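Local coordinates for protein putative glucoamylase (Bacteroides uniformis, PDB 4GL3) that probably hydrolyses glycosidic bonds, as a putative glucoamylase of the six-hairpin clan, at residues D123-E126 against S127-F131; I154-N157 against L158-A162; Q161-W164 against N165-T168; A204-P207 against T208-A212; M401-P404 against D405-K408. All coordinates share one frame; numbering follows the deposited sequence.

How the interactions relate
The five contacts are short, sequence-local turns that gather in one part of the single chain. Interaction 1 opens helix 124-140 and interaction 2 closes helix 146-161, the next helix along; their centres are about 13 Å apart and Phe131 packs on Trp159 and Ala162. Interaction 3 shares Gln161 and Ala162 with interaction 2 and continues into a 3-10 turn. Interaction 4, its centre about 8 Å from that of interaction 3, is the exit of helix 197-205, and interaction 5 starts helix 404-412 far later in sequence. The Trp159 side chain touches interactions 3, 4 and 5, whereas interactions 1 and 4 do not touch. Helix ends distant in sequence are thereby joined into one packed region.

Interaction 1. Residues D123-E126 against S127-F131; sequences DIVE and SAFMF
Asp123 and Ser127 meet at the first turn of helix 124-140, where Asp123 O accepts from both Ser127 N and Ser127 OG, each at 3.0 Å. The donors arrive from opposite faces of the carbonyl plane; OG can do so because it lies beside its own backbone N (chi1 -71°), and it has a second partner in Trp101 N. Asp123 is also the N-cap: its OD1 takes the Glu126 N-H at 2.9 Å, almost straight at 177° but from above the carboxylate plane. OD1 thus caps the first turn chiefly through Glu126 N, with Val125 N adding only a weak bond. The Ile124 side chain points away from residues 127-131; its O accepts from Ala128 N at 2.9 Å. Val125 is tied twice to Phe129. Its O accepts from Phe129 N at 3.1 Å and also lies over one ring face, offset toward the rim, while CG1, set anti to the backbone N (chi1 172°), lies alongside the ring and comes within 3.4 Å of CE2. Glu126 gives its O to Met130 N at 3.1 Å and sends a bent side chain elsewhere: OE1 accepts from Gly55 N, and OE2 bonds a Tris molecule, probably from the crystallisation liquor, which may mark a pocket. Helix 197-205 covers Ile124, Ala128, Phe129 and Phe131, and selenomethionine Met130 rests on Ile54 and Ser57 of helix 54-69, so this buried helix start packs on both helix 197-205 and helix 54-69.

Interaction 2. Residues I154-N157 against L158-A162; sequences IINN and LWRQA
Asn156 swings CG anti to its N (chi1 -166°) and Arg160 sets CG beside its own N (chi1 -67°), which lays the two side chains alongside each other, pointing the same way. ND2 of Asn156 touches the aliphatic part of Arg160 at CD, 3.5 Å away; a bend at chi3 then places the guanidinium beyond CD, its plane 35° from that of the amide. One water joins the polar ends: it accepts from Arg160 NH1 at 2.6 Å, lying in the guanidinium plane at its edge, and receives a weak, long bond from Asn156 ND2. Elsewhere on the same helix Ile154 and Leu158 also lie side by side, CG2 to CD1 at 4.1 Å. These are the last turns of helix 146-161. Leu158 N reaches Ile154 O at 3.0 Å in a nearly straight line, whereas Gln161 N meets Asn157 O at 3.0 Å with a clear bend. Helix 146-161 directly follows helix 124-140 and packs on it through Ile155 and Trp159, a pairing consistent with the helical hairpins of the six-hairpin clan. Asn156 OD1 lies at the edge of the Trp159 indole, 4.2 Å from CD1. That indole packs on Leu202 and Ser205 of helix 197-205, and its NE1 donates to Asp405 OD2. Asn157 and Gln161 bring their amides near each other on the exposed side, though Asn157 has two conformers and the detail is doubtful.

Interaction 3. Residues Q161-W164 against N165-T168; sequences QAEW and NFFT
Glu163 O and the Phe167 ring touch in a 3-10 turn that follows helix 146-161, with CD1 of the ring 3.3 Å from the oxygen. Two overlapping turns are closed by Phe167 N to Trp164 O at 3.0 Å and, weakly, by Phe166 N to Glu163 O at 3.1 Å. Both carbonyl oxygens sit at the edge of the Phe167 ring, near its plane. Glu163 is itself the centre of an inverse gamma turn, closed by a weak bond from Trp164 N to Ala162 O at 3.1 Å. The side chains of Glu163 and Phe166 come together at their CB atoms, 4.1 Å apart, with the carboxylate and ring planes 70° from one another. Phe166, its CG anti to the backbone N (chi1 176°), brings the edge atom CD2 over the centre of the Phe167 ring, 3.8 Å above its plane. Farther out, His98 meets both partners, stacking on Phe166 and hydrogen-bonding through ND1 to Glu163 OE1. Trp164 packs on Ala128 and Phe167 on Ile124, both of helix 124-140. Asn165 O accepts from Thr168 N and also, in its own carbonyl plane, from Thr168 OG1 at 2.7 Å.

Interaction 4. Residues A204-P207 against T208-A212; sequences ASSP and TYPIA
Ser206 O sits over one face of the Pro210 ring, nearest to CB at 3.5 Å, with CG and CD both slightly farther. The other pyrrolidine, Pro207, lies side by side with Thr208, its CG 4.1 Å from Thr208 OG1, whose hydroxyl has its hydrogen-bond partner in Arg160 O. Ser206 OG carries the polar part of the contact. It accepts from Tyr209 N at 2.9 Å and from Thr208 N at 3.2 Å, both nearly straight, because OG stands anti to its own backbone N (chi1 -178°) and leans into the returning chain. At the far end, Ile211 lays CG1 3.6 Å from Ala204 N and 4.3 Å from Ala204 CB. Arg412 NH1 ties that end from outside, donating to both Ala204 O and Ile211 O, and Pro207 packs on Trp159 of helix 146-161. The end-to-end directions of residues 204-207 and 208-211 differ by 167°, so the chain doubles back just after helix 197-205. A serine oxygen that takes the N-H two residues on is the mark of an ST turn, here with the third N-H gathered as well.

Interaction 5. Residues M401-P404 against D405-K408; sequences MSHP and DVQK
Met401 O receives the shortest polar bond of the contact, from Gln407 NE2 at 2.8 Å, close to straight at 169°. The bond lies in the carbonyl plane and in the amide plane alike, which is consistent with a defined rotation of the amide, NE2 facing the oxygen. It spans the junction between helix 395-401 and helix 404-412. His403 is the N-cap of helix 404-412. There the ring nitrogen ND1 accepts from Asp405 N at 3.1 Å, the amide lying somewhat tilted from the ring plane. The cap is reached because His403 CG is anti to the backbone N (chi1 -164°), turning the imidazole along the new helix toward the residue two further on. Pro404 follows the cap and, being a proline, has no N-H that would need a partner at this first helical position. The Asp405 side chain runs alongside the ring in the same direction, with OD2 3.5 Å from His403 CE1 and the ring and carboxylate planes 46° apart; OD2 has its hydrogen-bond partner in Trp159 NE1. Val406 CG2 comes to 3.9 Å from His403 CB, and both residues pack on Leu135 of helix 124-140. Regular helical bonds then take over, with Gln407 N to His403 O at 3.1 Å and Lys408 N to Pro404 O at 3.2 Å. Ser402 OG is engaged by Leu399 O and Gln139 NE2. The extended chain of Lys408 passes Pro404 O, its CG 3.4 Å from that oxygen.

Interaction 1. Residues D123-E126 against S127-F131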
# COMPACT_ATOMS: atom_id res chain seq x y z
N ASP A 123 12.94 -5.55 6.92
CA ASP A 123 12.03 -4.38 6.97
C ASP A 123 10.64 -4.93 7.18
O ASP A 123 10.04 -5.59 6.27
CB ASP A 123 12.13 -3.57 5.67
CG ASP A 123 11.23 -2.35 5.67
OD1 ASP A 123 10.08 -2.44 6.21
OD2 ASP A 123 11.70 -1.30 5.21
N ILE A 124 10.11 -4.76 8.39
CA ILE A 124 8.86 -5.44 8.68
C ILE A 124 7.63 -4.72 8.16
O ILE A 124 6.54 -5.34 8.10
CB ILE A 124 8.65 -5.83 10.17
CG1 ILE A 124 8.36 -4.62 11.05
CG2 ILE A 124 9.87 -6.61 10.68
CD1 ILE A 124 7.91 -5.09 12.46
N VAL A 125 7.76 -3.44 7.80
CA VAL A 125 6.63 -2.70 7.21
C VAL A 125 6.47 -3.22 5.78
O VAL A 125 5.39 -3.62 5.37
CB VAL A 125 6.83 -1.17 7.25
CG1 VAL A 125 5.71 -0.49 6.43
CG2 VAL A 125 6.88 -0.67 8.72
N GLU A 126 7.57 -3.29 5.04
CA GLU A 126 7.52 -3.83 3.67
C GLU A 126 7.04 -5.29 3.73
O GLU A 126 6.22 -5.76 2.92
CB GLU A 126 8.89 -3.75 3.01
CG GLU A 126 9.41 -2.34 2.89
CD GLU A 126 8.73 -1.52 1.81
OE1 GLU A 126 8.39 -2.14 0.76
OE2 GLU A 126 8.56 -0.30 2.02
N SER A 127 7.51 -6.02 4.72
CA SER A 127 7.12 -7.45 4.78
C SER A 127 5.63 -7.59 5.12
O SER A 127 4.96 -8.50 4.64
CB SER A 127 7.95 -8.20 5.83
OG SER A 127 9.29 -8.35 5.40
N ALA A 128 5.11 -6.67 5.96
CA ALA A 128 3.69 -6.65 6.34
C ALA A 128 2.81 -6.38 5.09
O ALA A 128 1.76 -6.99 4.94
CB ALA A 128 3.41 -5.61 7.43
N PHE A 129 3.25 -5.49 4.20
CA PHE A 129 2.51 -5.23 2.99
C PHE A 129 2.53 -6.45 2.07
O PHE A 129 1.50 -6.80 1.42
CB PHE A 129 3.04 -3.99 2.28
CG PHE A 129 2.93 -2.72 3.08
CD1 PHE A 129 1.85 -2.49 3.96
CD2 PHE A 129 3.87 -1.73 2.92
CE1 PHE A 129 1.74 -1.27 4.67
CE2 PHE A 129 3.79 -0.53 3.64
CZ PHE A 129 2.74 -0.33 4.53
N MSE A 130 3.65 -7.18 2.07
CA MSE A 130 3.70 -8.46 1.34
C MSE A 130 2.68 -9.45 1.95
O MSE A 130 1.94 -10.09 1.21
CB MSE A 130 5.12 -9.06 1.25
CG MSE A 130 5.12 -10.49 0.69
SE MSE A 130 4.55 -10.55 -1.15
CE MSE A 130 6.08 -9.73 -1.91
N PHE A 131 2.65 -9.59 3.29
CA PHE A 131 1.71 -10.52 3.93
C PHE A 131 0.26 -10.08 3.74
O PHE A 131 -0.63 -10.89 3.65
CB PHE A 131 2.06 -10.75 5.41
CG PHE A 131 3.18 -11.76 5.61
CD1 PHE A 131 3.01 -13.05 5.24
CD2 PHE A 131 4.43 -11.36 6.04
CE1 PHE A 131 4.04 -13.99 5.32
CE2 PHE A 131 5.46 -12.28 6.17
CZ PHE A 131 5.26 -13.60 5.80

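Interaction 2. Residues I154-N157 against L158-A162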
# COMPACT_ATOMS: atom_id res chain seq x y z
N ILE A 154 2.45 -23.00 0.81
CA ILE A 154 3.62 -22.18 0.92
C ILE A 154 3.27 -20.93 1.68
O ILE A 154 4.01 -20.53 2.57
CB ILE A 154 4.26 -21.81 -0.45
CG1 ILE A 154 4.93 -23.06 -1.10
CG2 ILE A 154 5.30 -20.67 -0.26
CD1 ILE A 154 5.40 -22.87 -2.55
N ILE A 155 2.14 -20.29 1.35
CA ILE A 155 1.78 -19.02 2.01
C ILE A 155 1.56 -19.29 3.51
O ILE A 155 1.99 -18.53 4.33
CB ILE A 155 0.52 -18.35 1.39
CG1 ILE A 155 0.87 -17.75 0.02
CG2 ILE A 155 -0.05 -17.30 2.34
CD1 ILE A 155 -0.30 -17.24 -0.80
N ASN A 156 0.89 -20.40 3.85
CA ASN A 156 0.59 -20.63 5.25
C ASN A 156 1.90 -20.82 6.05
O ASN A 156 2.00 -20.34 7.15
CB ASN A 156 -0.30 -21.85 5.47
CG ASN A 156 -0.88 -21.88 6.89
OD1 ASN A 156 -1.58 -20.94 7.34
ND2 ASN A 156 -0.58 -22.91 7.58
N ASN A 157 2.86 -21.53 5.47
CA ASN A 157 4.16 -21.71 6.10
C ASN A 157 4.95 -20.40 6.25
O ASN A 157 5.52 -20.12 7.32
CB ASN A 157 4.97 -22.76 5.31
CG ASN A 157 6.31 -23.02 5.92
OD1 ASN A 157 7.32 -22.56 5.39
ND2 ASN A 157 6.32 -23.72 7.05
N LEU A 158 4.98 -19.57 5.21
CA LEU A 158 5.56 -18.22 5.31
C LEU A 158 4.89 -17.41 6.40
O LEU A 158 5.56 -16.76 7.25
CB LEU A 158 5.45 -17.46 3.98
CG LEU A 158 6.37 -17.92 2.86
CD1 LEU A 158 6.06 -17.10 1.61
CD2 LEU A 158 7.83 -17.75 3.27
N TRP A 159 3.56 -17.44 6.42
CA TRP A 159 2.82 -16.70 7.45
C TRP A 159 3.18 -17.21 8.86
O TRP A 159 3.42 -16.41 9.74
CB TRP A 159 1.32 -16.81 7.17
CG TRP A 159 0.39 -16.36 8.25
CD1 TRP A 159 -0.63 -17.11 8.81
CD2 TRP A 159 0.29 -15.06 8.84
NE1 TRP A 159 -1.32 -16.35 9.73
CE2 TRP A 159 -0.77 -15.10 9.77
CE3 TRP A 159 1.03 -13.89 8.72
CZ2 TRP A 159 -1.10 -14.02 10.57
CZ3 TRP A 159 0.69 -12.80 9.50
CH2 TRP A 159 -0.37 -12.87 10.43
N ARG A 160 3.21 -18.54 9.06
CA ARG A 160 3.56 -19.08 10.37
C ARG A 160 5.04 -18.80 10.78
O ARG A 160 5.33 -18.69 11.96
CB ARG A 160 3.25 -20.57 10.48
CG ARG A 160 1.75 -20.90 10.42
CD ARG A 160 1.53 -22.40 10.34
NE ARG A 160 1.96 -22.99 11.60
CZ ARG A 160 1.24 -22.97 12.71
NH1 ARG A 160 0.03 -22.41 12.75
NH2 ARG A 160 1.76 -23.50 13.80
N GLN A 161 5.91 -18.56 9.81
CA GLN A 161 7.33 -18.31 10.09
C GLN A 161 7.67 -16.82 10.35
O GLN A 161 8.82 -16.52 10.73
CB GLN A 161 8.20 -18.88 8.97
CG GLN A 161 8.26 -20.38 8.88
CD GLN A 161 9.31 -20.88 7.83
OE1 GLN A 161 9.62 -20.20 6.84
NE2 GLN A 161 9.86 -22.06 8.06
N ALA A 162 6.69 -15.91 10.18
CA ALA A 162 6.94 -14.48 10.32
C ALA A 162 6.94 -14.14 11.82
O ALA A 162 5.90 -14.19 12.44
CB ALA A 162 5.92 -13.63 9.58
O HOH W 1 -1.55 -21.81 10.72

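Interaction 3. Residues Q161-W164 against N165-T168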
# COMPACT_ATOMS: atom_id res chain seq x y z
N GLN A 161 5.91 -18.56 9.81
CA GLN A 161 7.33 -18.31 10.09
C GLN A 161 7.67 -16.82 10.35
O GLN A 161 8.82 -16.52 10.73
CB GLN A 161 8.20 -18.88 8.97
CG GLN A 161 8.26 -20.38 8.88
CD GLN A 161 9.31 -20.88 7.83
OE1 GLN A 161 9.62 -20.20 6.84
NE2 GLN A 161 9.86 -22.06 8.06
N ALA A 162 6.69 -15.91 10.18
CA ALA A 162 6.94 -14.48 10.32
C ALA A 162 6.94 -14.14 11.82
O ALA A 162 5.90 -14.19 12.44
CB ALA A 162 5.92 -13.63 9.58
N GLU A 163 8.13 -13.77 12.36
CA GLU A 163 8.33 -13.61 13.83
C GLU A 163 8.03 -12.19 14.32
O GLU A 163 8.93 -11.45 14.76
CB GLU A 163 9.74 -14.02 14.23
CG GLU A 163 10.10 -15.48 14.01
CD GLU A 163 11.60 -15.69 14.12
OE1 GLU A 163 12.22 -15.19 15.11
OE2 GLU A 163 12.18 -16.29 13.19
N TRP A 164 6.76 -11.80 14.25
CA TRP A 164 6.37 -10.42 14.62
C TRP A 164 6.91 -10.01 16.00
O TRP A 164 7.48 -8.92 16.16
CB TRP A 164 4.84 -10.25 14.55
CG TRP A 164 4.31 -10.66 13.21
CD1 TRP A 164 3.71 -11.82 12.90
CD2 TRP A 164 4.38 -9.90 12.00
NE1 TRP A 164 3.43 -11.88 11.55
CE2 TRP A 164 3.83 -10.70 10.98
CE3 TRP A 164 4.89 -8.63 11.68
CZ2 TRP A 164 3.77 -10.28 9.64
CZ3 TRP A 164 4.86 -8.20 10.36
CH2 TRP A 164 4.30 -9.03 9.34
N ASN A 165 6.75 -10.89 16.98
CA ASN A 165 7.07 -10.49 18.35
C ASN A 165 8.55 -10.29 18.59
O ASN A 165 8.91 -9.54 19.51
CB ASN A 165 6.49 -11.42 19.42
CG ASN A 165 6.49 -10.76 20.79
OD1 ASN A 165 5.91 -9.69 20.95
ND2 ASN A 165 7.12 -11.40 21.78
N PHE A 166 9.42 -10.91 17.77
CA PHE A 166 10.86 -10.62 17.84
C PHE A 166 11.13 -9.12 17.71
O PHE A 166 12.05 -8.61 18.33
CB PHE A 166 11.57 -11.40 16.73
CG PHE A 166 13.05 -11.12 16.63
CD1 PHE A 166 13.94 -11.68 17.56
CD2 PHE A 166 13.54 -10.24 15.68
CE1 PHE A 166 15.29 -11.43 17.46
CE2 PHE A 166 14.89 -9.96 15.61
CZ PHE A 166 15.75 -10.59 16.48
N PHE A 167 10.33 -8.42 16.88
CA PHE A 167 10.55 -7.03 16.57
C PHE A 167 10.08 -6.06 17.63
O PHE A 167 10.21 -4.82 17.45
CB PHE A 167 10.03 -6.70 15.14
CG PHE A 167 10.76 -7.44 14.08
CD1 PHE A 167 10.44 -8.75 13.75
CD2 PHE A 167 11.89 -6.88 13.50
CE1 PHE A 167 11.20 -9.45 12.82
CE2 PHE A 167 12.59 -7.54 12.55
CZ PHE A 167 12.25 -8.84 12.20
N THR A 168 9.54 -6.59 18.72
CA THR A 168 9.27 -5.78 19.87
C THR A 168 10.49 -5.55 20.80
O THR A 168 10.42 -4.68 21.70
CB THR A 168 8.13 -6.34 20.75
OG1 THR A 168 8.54 -7.55 21.37
CG2 THR A 168 6.83 -6.51 19.97

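Interaction 4. Residues A204-P207 against T208-A212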
# COMPACT_ATOMS: atom_id res chain seq x y z
N ALA A 204 -0.73 -8.92 15.87
CA ALA A 204 -1.75 -9.38 16.82
C ALA A 204 -2.41 -10.66 16.33
O ALA A 204 -2.94 -11.43 17.15
CB ALA A 204 -2.83 -8.31 17.05
N SER A 205 -2.40 -10.84 15.00
CA SER A 205 -3.09 -11.97 14.33
C SER A 205 -2.26 -13.26 14.25
O SER A 205 -2.80 -14.33 13.99
CB SER A 205 -3.48 -11.58 12.89
OG SER A 205 -4.30 -10.42 12.84
N SER A 206 -0.96 -13.16 14.46
CA SER A 206 -0.05 -14.32 14.29
C SER A 206 -0.44 -15.52 15.13
O SER A 206 -0.69 -15.38 16.34
CB SER A 206 1.39 -13.94 14.64
OG SER A 206 2.28 -15.03 14.42
N PRO A 207 -0.52 -16.72 14.50
CA PRO A 207 -0.78 -17.91 15.29
C PRO A 207 0.46 -18.42 16.03
O PRO A 207 0.33 -19.32 16.84
CB PRO A 207 -1.19 -18.94 14.23
CG PRO A 207 -0.40 -18.52 13.02
CD PRO A 207 -0.50 -17.02 13.06
N THR A 208 1.63 -17.86 15.76
CA THR A 208 2.88 -18.46 16.21
C THR A 208 3.77 -17.50 16.97
O THR A 208 4.40 -17.90 17.90
CB THR A 208 3.64 -18.98 14.99
OG1 THR A 208 3.56 -17.99 13.95
CG2 THR A 208 3.02 -20.34 14.48
N TYR A 209 3.84 -16.23 16.57
CA TYR A 209 4.70 -15.23 17.22
C TYR A 209 3.91 -13.92 17.44
O TYR A 209 4.32 -12.87 16.98
CB TYR A 209 5.89 -14.95 16.31
CG TYR A 209 6.72 -16.16 16.02
CD1 TYR A 209 7.67 -16.60 16.96
CD2 TYR A 209 6.56 -16.88 14.83
CE1 TYR A 209 8.45 -17.74 16.72
CE2 TYR A 209 7.32 -18.02 14.58
CZ TYR A 209 8.27 -18.43 15.51
OH TYR A 209 9.02 -19.55 15.29
N PRO A 210 2.78 -13.99 18.12
CA PRO A 210 1.92 -12.80 18.28
C PRO A 210 2.49 -11.79 19.29
O PRO A 210 3.25 -12.16 20.20
CB PRO A 210 0.62 -13.36 18.84
CG PRO A 210 1.06 -14.58 19.61
CD PRO A 210 2.19 -15.17 18.75
N ILE A 211 2.11 -10.54 19.10
CA ILE A 211 2.38 -9.46 20.07
C ILE A 211 1.34 -9.42 21.18
O ILE A 211 0.20 -9.84 21.01
CB ILE A 211 2.48 -8.08 19.37
CG1 ILE A 211 1.11 -7.71 18.72
CG2 ILE A 211 3.61 -8.06 18.33
CD1 ILE A 211 0.99 -6.27 18.31
N ALA A 212 1.75 -8.94 22.35
CA ALA A 212 0.83 -8.62 23.43
C ALA A 212 -0.05 -7.42 23.01
O ALA A 212 0.35 -6.59 22.20
CB ALA A 212 1.60 -8.33 24.75

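Interaction 5. Residues M401-P404 against D405-K408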
# COMPACT_ATOMS: atom_id res chain seq x y z
N MSE A 401 -10.24 -9.85 4.80
CA MSE A 401 -11.02 -9.82 6.02
C MSE A 401 -11.62 -11.20 6.33
O MSE A 401 -12.04 -11.46 7.48
CB MSE A 401 -12.14 -8.78 5.93
CG MSE A 401 -11.67 -7.36 5.80
SE MSE A 401 -10.65 -6.73 7.33
CE MSE A 401 -12.07 -6.21 8.51
N SER A 402 -11.66 -12.10 5.33
CA SER A 402 -12.11 -13.46 5.56
C SER A 402 -11.08 -14.34 6.25
O SER A 402 -11.41 -15.45 6.64
CB SER A 402 -12.54 -14.17 4.24
OG SER A 402 -11.37 -14.61 3.52
N HIS A 403 -9.82 -13.93 6.34
CA HIS A 403 -8.81 -14.81 6.91
C HIS A 403 -9.01 -14.98 8.44
O HIS A 403 -9.06 -14.01 9.16
CB HIS A 403 -7.41 -14.27 6.64
CG HIS A 403 -6.33 -15.28 6.86
ND1 HIS A 403 -5.92 -15.68 8.12
CD2 HIS A 403 -5.58 -15.99 5.98
CE1 HIS A 403 -4.96 -16.58 8.00
NE2 HIS A 403 -4.74 -16.79 6.71
N PRO A 404 -9.14 -16.22 8.91
CA PRO A 404 -9.46 -16.40 10.32
C PRO A 404 -8.42 -15.87 11.33
O PRO A 404 -8.80 -15.56 12.45
CB PRO A 404 -9.59 -17.92 10.46
CG PRO A 404 -8.77 -18.48 9.36
CD PRO A 404 -9.03 -17.51 8.22
N ASP A 405 -7.15 -15.80 10.96
CA ASP A 405 -6.17 -15.22 11.87
C ASP A 405 -6.34 -13.67 11.93
O ASP A 405 -6.20 -13.06 13.01
CB ASP A 405 -4.74 -15.59 11.48
CG ASP A 405 -4.39 -17.04 11.74
OD1 ASP A 405 -4.95 -17.67 12.64
OD2 ASP A 405 -3.51 -17.54 11.02
N VAL A 406 -6.67 -13.04 10.80
CA VAL A 406 -6.91 -11.58 10.73
C VAL A 406 -8.11 -11.27 11.64
O VAL A 406 -8.05 -10.38 12.50
CB VAL A 406 -7.13 -11.08 9.29
CG1 VAL A 406 -7.63 -9.63 9.28
CG2 VAL A 406 -5.86 -11.21 8.45
N GLN A 407 -9.18 -12.04 11.54
CA GLN A 407 -10.32 -11.83 12.42
C GLN A 407 -9.96 -12.00 13.89
O GLN A 407 -10.43 -11.24 14.71
CB GLN A 407 -11.51 -12.73 12.05
CG GLN A 407 -12.01 -12.45 10.64
CD GLN A 407 -13.33 -13.12 10.30
OE1 GLN A 407 -13.97 -13.73 11.15
NE2 GLN A 407 -13.77 -12.95 9.05
N LYS A 408 -9.12 -12.98 14.23
CA LYS A 408 -8.69 -13.16 15.62
C LYS A 408 -7.89 -11.97 16.10
O LYS A 408 -8.10 -11.51 17.19
CB LYS A 408 -7.89 -14.46 15.86
CG LYS A 408 -8.75 -15.69 15.84
CD LYS A 408 -7.95 -16.99 15.79
CE LYS A 408 -8.87 -18.19 15.49
NZ LYS A 408 -8.15 -19.48 15.69